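Protein of unknown function DUF574 (Streptomyces avermitilis, PDB 3GIW) is of unknown function but probably acts as an S-adenosylmethionine-dependent methyltransferase built on a Rossmann fold, and binds S-adenosyl-L-homocysteine. Local coordinates at residues G34-P39 with L118-G123; K42-A47 with A218-P223. One frame throughout, in Å; residues are numbered along the deposited sequence. Where two conformers were deposited one is given.

Overall arrangement
Both contacts tie the N-terminal part of the chain, between helix 24-31 and the end of helix 39-51, to later pieces of the Rossmann-like methyltransferase fold, and their centres lie 18 Å apart. Contact 1 joins the loop 34-39 to the turn between helices 115-119 and 122-125, which follow strand 107-112 of the central sheet. Contact 2 joins helix 39-51, the next element after that loop, to the end of helix 207-219, beyond strand 195-201. The segments therefore alternate along the chain, and Tyr37 packs on Lys42 where the two meet. Each contact comes within about 10 Å, side chain to side chain, of Tyr28, a residue that binds S-adenosyl-L-homocysteine.

Contact 1. Residues G34-P39 with L118-G123; sequences GKDYYP and LTLSQG
With CG anti to its carbonyl carbon (chi1 -68°), Asp36 directs its carboxylate at Leu120, whose own CG has the same setting and brings both methyls forward to meet it. Asp36 is the centre of an inverse gamma turn in the loop ahead of helix 39-51, while Leu120 sits in the turn between helices 115-119 and 122-125, after the second strand in sequence of the Rossmann-like sheet. The two side chains approach from opposite directions. Leu120 CD1 comes nearest, 3.6 Å from Asp36 CG, and Leu120 CD2 lies 3.7 Å from Asp36 OD1, giving a small van der Waals contact at the surface.

The charge of the carboxylate is met from within its own loop. Lys35, its chain bent at chi2 (81°), curls back to place NZ 2.8 Å from Asp36 OD1, on the syn side and 18° out of the carboxylate plane. This salt bridge probably limits rotation of the group. Asp36 also touches Ile89, and its backbone N hydrogen-bonds to Asp29 OD2, in the last turn of helix 24-31. On the far side of Leu120 the turn is closed by Leu118 O, which accepts from Ser121 N at 3.1 Å and from Ser121 OG at 2.8 Å.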
loop_
_atom_site.group_PDB
_atom_site.type_symbol
_atom_site.label_atom_id
_atom_site.label_comp_id
_atom_site.label_asym_id
_atom_site.label_seq_id
_atom_site.Cartn_x
_atom_site.Cartn_y
_atom_site.Cartn_z
ATOM N N GLY A 34 8.522 8.976 11.095
ATOM C CA GLY A 34 9.215 7.821 11.669
ATOM C C GLY A 34 10.710 8.041 11.735
ATOM O O GLY A 34 11.233 9.129 11.415
ATOM N N LYS A 35 11.430 7.011 12.185
ATOM C CA LYS A 35 12.890 7.100 12.364
ATOM C C LYS A 35 13.713 6.179 11.438
ATOM O O LYS A 35 14.960 6.202 11.475
ATOM C CB LYS A 35 13.279 6.855 13.839
ATOM C CG LYS A 35 12.696 5.672 14.512
ATOM C CD LYS A 35 13.437 4.401 14.174
ATOM C CE LYS A 35 12.974 3.203 15.044
ATOM N NZ LYS A 35 13.530 1.908 14.546
ATOM N N ASP A 36 13.039 5.364 10.634
ATOM C CA ASP A 36 13.705 4.299 9.888
ATOM C C ASP A 36 14.167 4.792 8.493
ATOM O O ASP A 36 13.619 4.406 7.443
ATOM C CB ASP A 36 12.838 3.023 9.855
ATOM C CG ASP A 36 12.713 2.393 11.238
ATOM O OD1 ASP A 36 13.796 2.018 11.749
ATOM O OD2 ASP A 36 11.602 2.344 11.821
ATOM N N TYR A 37 15.163 5.681 8.498
ATOM C CA TYR A 37 15.629 6.332 7.282
ATOM C C TYR A 37 17.095 6.749 7.508
ATOM O O TYR A 37 17.541 6.824 8.653
ATOM C CB TYR A 37 14.720 7.559 6.933
ATOM C CG TYR A 37 14.845 8.717 7.905
ATOM C CD1 TYR A 37 15.853 9.666 7.752
ATOM C CD2 TYR A 37 14.003 8.827 9.015
ATOM C CE1 TYR A 37 16.016 10.712 8.645
ATOM C CE2 TYR A 37 14.182 9.850 9.928
ATOM C CZ TYR A 37 15.180 10.812 9.726
ATOM O OH TYR A 37 15.352 11.826 10.658
ATOM N N TYR A 38 17.772 7.103 6.416
ATOM C CA TYR A 38 19.163 7.516 6.418
ATOM C C TYR A 38 19.284 8.888 5.754
ATOM O O TYR A 38 18.322 9.376 5.154
ATOM C CB TYR A 38 19.995 6.445 5.694
ATOM C CG TYR A 38 19.979 5.137 6.458
ATOM C CD1 TYR A 38 20.747 4.976 7.595
ATOM C CD2 TYR A 38 19.160 4.082 6.077
ATOM C CE1 TYR A 38 20.712 3.797 8.331
ATOM C CE2 TYR A 38 19.127 2.901 6.804
ATOM C CZ TYR A 38 19.916 2.761 7.917
ATOM O OH TYR A 38 19.899 1.596 8.670
ATOM N N PRO A 39 20.437 9.547 5.891
ATOM C CA PRO A 39 20.588 10.865 5.276
ATOM C C PRO A 39 20.175 10.965 3.798
ATOM O O PRO A 39 19.595 11.987 3.397
ATOM C CB PRO A 39 22.089 11.174 5.482
ATOM C CG PRO A 39 22.453 10.402 6.703
ATOM C CD PRO A 39 21.640 9.144 6.659
ATOM N N LEU A 118 12.838 -6.425 6.512
ATOM C CA LEU A 118 13.211 -7.662 7.198
ATOM C C LEU A 118 13.843 -7.346 8.577
ATOM O O LEU A 118 13.497 -7.975 9.554
ATOM C CB LEU A 118 14.171 -8.495 6.343
ATOM C CG LEU A 118 14.574 -9.844 6.975
ATOM C CD1 LEU A 118 13.371 -10.762 7.252
ATOM C CD2 LEU A 118 15.629 -10.534 6.101
ATOM N N THR A 119 14.727 -6.349 8.636
ATOM C CA THR A 119 15.356 -6.010 9.930
ATOM C C THR A 119 14.376 -5.526 10.989
ATOM O O THR A 119 14.686 -5.592 12.192
ATOM C CB THR A 119 16.483 -4.957 9.796
ATOM O OG1 THR A 119 15.949 -3.642 9.596
ATOM C CG2 THR A 119 17.456 -5.343 8.658
ATOM N N LEU A 120 13.225 -5.025 10.542
ATOM C CA LEU A 120 12.173 -4.467 11.389
ATOM C C LEU A 120 10.982 -5.421 11.523
ATOM O O LEU A 120 9.920 -5.030 11.995
ATOM C CB LEU A 120 11.724 -3.113 10.824
ATOM C CG LEU A 120 12.816 -2.053 10.831
ATOM C CD1 LEU A 120 12.479 -0.891 9.902
ATOM C CD2 LEU A 120 13.000 -1.549 12.235
ATOM N N SER A 121 11.155 -6.673 11.122
ATOM C CA SER A 121 10.000 -7.560 10.989
ATOM C C SER A 121 9.440 -8.093 12.324
ATOM O O SER A 121 8.344 -8.585 12.334
ATOM C CB SER A 121 10.259 -8.695 9.991
ATOM O OG SER A 121 11.305 -9.505 10.411
ATOM N N GLN A 122 10.152 -7.972 13.457
ATOM C CA GLN A 122 9.551 -8.433 14.732
ATOM C C GLN A 122 8.138 -7.843 15.020
ATOM O O GLN A 122 7.238 -8.571 15.473
ATOM C CB GLN A 122 10.497 -8.144 15.918
ATOM C CG GLN A 122 10.033 -8.747 17.229
ATOM C CD GLN A 122 8.987 -7.917 17.979
ATOM O OE1 GLN A 122 8.872 -6.705 17.817
ATOM N NE2 GLN A 122 8.245 -8.600 18.852
ATOM N N GLY A 123 7.964 -6.546 14.811
ATOM C CA GLY A 123 6.649 -5.915 15.031
ATOM C C GLY A 123 5.537 -6.430 14.133
ATOM O O GLY A 123 4.376 -6.477 14.536
#

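Contact 2. Residues K42-A47 with A218-P223; sequences KEAGDA and AARNMP
Arg220 reaches from the end of helix 207-219 to helix 39-51 and grips Glu43 side-on, through NE and NH2. Its chain runs extended from CG to NE (chi2 172°), whereas Glu43 leaves its helix with CG anti to the backbone N and then bends at chi2 (-85°), which swings the carboxylate round to the guanidinium edge. The two planes are 25° apart. Arg220 NH2 lies 3.1 Å from both Glu43 OE1 and Glu43 OE2, and Arg220 NE is 3.3 Å from Glu43 OE1, on its syn lone pair. A water donates to Glu43 OE1 at 2.6 Å and weakly bridges back to Arg220 NE.

Alongside the salt bridge, Ala44 CA lies over one face of the guanidinium, and Ala44 CB packs 3.6 Å from Arg220 CD. A leucine in place of Arg220 would probably leave the Glu43 carboxylate without its charge partner across this contact and deprive Glu216, which pairs with Arg220 NH1, of its mate. Just after Arg220, Asn221 takes positive phi as the C-prime residue of a Schellman motif ending helix 207-219. Ala44 and Met222, a selenomethionine, both rest on Ile27, so helix 24-31 lies against both helix 39-51 and the turn after helix 207-219.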
loop_
_atom_site.group_PDB
_atom_site.type_symbol
_atom_site.label_atom_id
_atom_site.label_comp_id
_atom_site.label_asym_id
_atom_site.label_seq_id
_atom_site.Cartn_x
_atom_site.Cartn_y
_atom_site.Cartn_z
ATOM N N LYS A 42 16.370 11.461 3.781
ATOM C CA LYS A 42 16.040 12.837 4.188
ATOM C C LYS A 42 16.306 13.853 3.064
ATOM O O LYS A 42 15.511 14.759 2.816
ATOM C CB LYS A 42 16.846 13.226 5.433
ATOM C CG LYS A 42 16.695 14.676 5.832
ATOM C CD LYS A 42 17.345 14.888 7.197
ATOM C CE LYS A 42 16.881 16.152 7.864
ATOM N NZ LYS A 42 16.966 17.344 7.028
ATOM N N GLU A 43 17.437 13.720 2.377
ATOM C CA GLU A 43 17.783 14.663 1.325
ATOM C C GLU A 43 16.747 14.594 0.199
ATOM O O GLU A 43 16.315 15.632 -0.333
ATOM C CB GLU A 43 19.174 14.351 0.775
ATOM C CG GLU A 43 19.718 15.338 -0.291
ATOM C CD GLU A 43 19.266 15.051 -1.721
ATOM O OE1 GLU A 43 18.883 13.909 -2.050
ATOM O OE2 GLU A 43 19.312 15.993 -2.541
ATOM N N ALA A 44 16.372 13.374 -0.185
ATOM C CA ALA A 44 15.314 13.163 -1.176
ATOM C C ALA A 44 13.980 13.757 -0.715
ATOM O O ALA A 44 13.355 14.529 -1.460
ATOM C CB ALA A 44 15.182 11.670 -1.493
ATOM N N GLY A 45 13.532 13.410 0.494
ATOM C CA GLY A 45 12.252 13.917 0.984
ATOM C C GLY A 45 12.215 15.432 1.067
ATOM O O GLY A 45 11.198 16.049 0.749
ATOM N N ASP A 46 13.314 16.025 1.535
ATOM C CA ASP A 46 13.401 17.489 1.639
ATOM C C ASP A 46 13.366 18.151 0.248
ATOM O O ASP A 46 12.681 19.160 0.070
ATOM C CB ASP A 46 14.641 17.906 2.426
ATOM C CG ASP A 46 14.534 17.617 3.905
ATOM O OD1 ASP A 46 13.445 17.293 4.401
ATOM O OD2 ASP A 46 15.575 17.764 4.595
ATOM N N ALA A 47 14.060 17.588 -0.730
ATOM C CA ALA A 47 14.011 18.103 -2.112
ATOM C C ALA A 47 12.593 18.002 -2.669
ATOM O O ALA A 47 12.113 18.897 -3.371
ATOM C CB ALA A 47 15.002 17.350 -3.026
ATOM N N ALA A 218 12.630 9.670 -10.216
ATOM C CA ALA A 218 13.354 9.119 -11.383
ATOM C C ALA A 218 14.838 9.469 -11.335
ATOM O O ALA A 218 15.664 8.616 -11.656
ATOM C CB ALA A 218 12.720 9.575 -12.690
ATOM N N ALA A 219 15.187 10.683 -10.879
ATOM C CA ALA A 219 16.585 11.114 -10.814
ATOM C C ALA A 219 17.390 10.319 -9.795
ATOM O O ALA A 219 18.636 10.221 -9.876
ATOM C CB ALA A 219 16.655 12.596 -10.498
ATOM N N ARG A 220 16.683 9.705 -8.862
ATOM C CA ARG A 220 17.261 8.864 -7.808
ATOM C C ARG A 220 16.957 7.373 -8.031
ATOM O O ARG A 220 16.924 6.583 -7.083
ATOM C CB ARG A 220 16.741 9.354 -6.447
ATOM C CG ARG A 220 17.270 10.725 -6.059
ATOM C CD ARG A 220 16.567 11.240 -4.802
ATOM N NE ARG A 220 17.057 12.557 -4.411
ATOM C CZ ARG A 220 16.710 13.706 -4.983
ATOM N NH1 ARG A 220 15.903 13.729 -6.038
ATOM N NH2 ARG A 220 17.228 14.847 -4.552
ATOM N N ASN A 221 16.763 7.002 -9.303
ATOM C CA ASN A 221 16.632 5.595 -9.704
ATOM C C ASN A 221 15.360 4.903 -9.194
ATOM O O ASN A 221 15.343 3.682 -9.008
ATOM C CB ASN A 221 17.894 4.813 -9.270
ATOM C CG ASN A 221 18.083 3.505 -10.029
ATOM O OD1 ASN A 221 17.862 3.428 -11.233
ATOM N ND2 ASN A 221 18.499 2.468 -9.311
HETATM N N MSE A 222 14.293 5.677 -9.008
HETATM C CA MSE A 222 12.991 5.146 -8.619
HETATM C C MSE A 222 11.926 5.702 -9.560
HETATM O O MSE A 222 11.023 6.420 -9.117
HETATM C CB MSE A 222 12.648 5.552 -7.177
HETATM C CG MSE A 222 13.607 5.020 -6.136
HETATM SE SE MSE A 222 13.346 5.754 -4.355
HETATM C CE MSE A 222 14.159 7.561 -4.775
ATOM N N PRO A 223 11.987 5.317 -10.851
ATOM C CA PRO A 223 11.004 5.926 -11.752
ATOM C C PRO A 223 9.560 5.528 -11.406
ATOM O O PRO A 223 9.297 4.424 -10.888
ATOM C CB PRO A 223 11.415 5.406 -13.129
ATOM C CG PRO A 223 12.112 4.115 -12.850
ATOM C CD PRO A 223 12.855 4.347 -11.538
HETATM O O HOH W 1 19.008 11.338 -2.038
#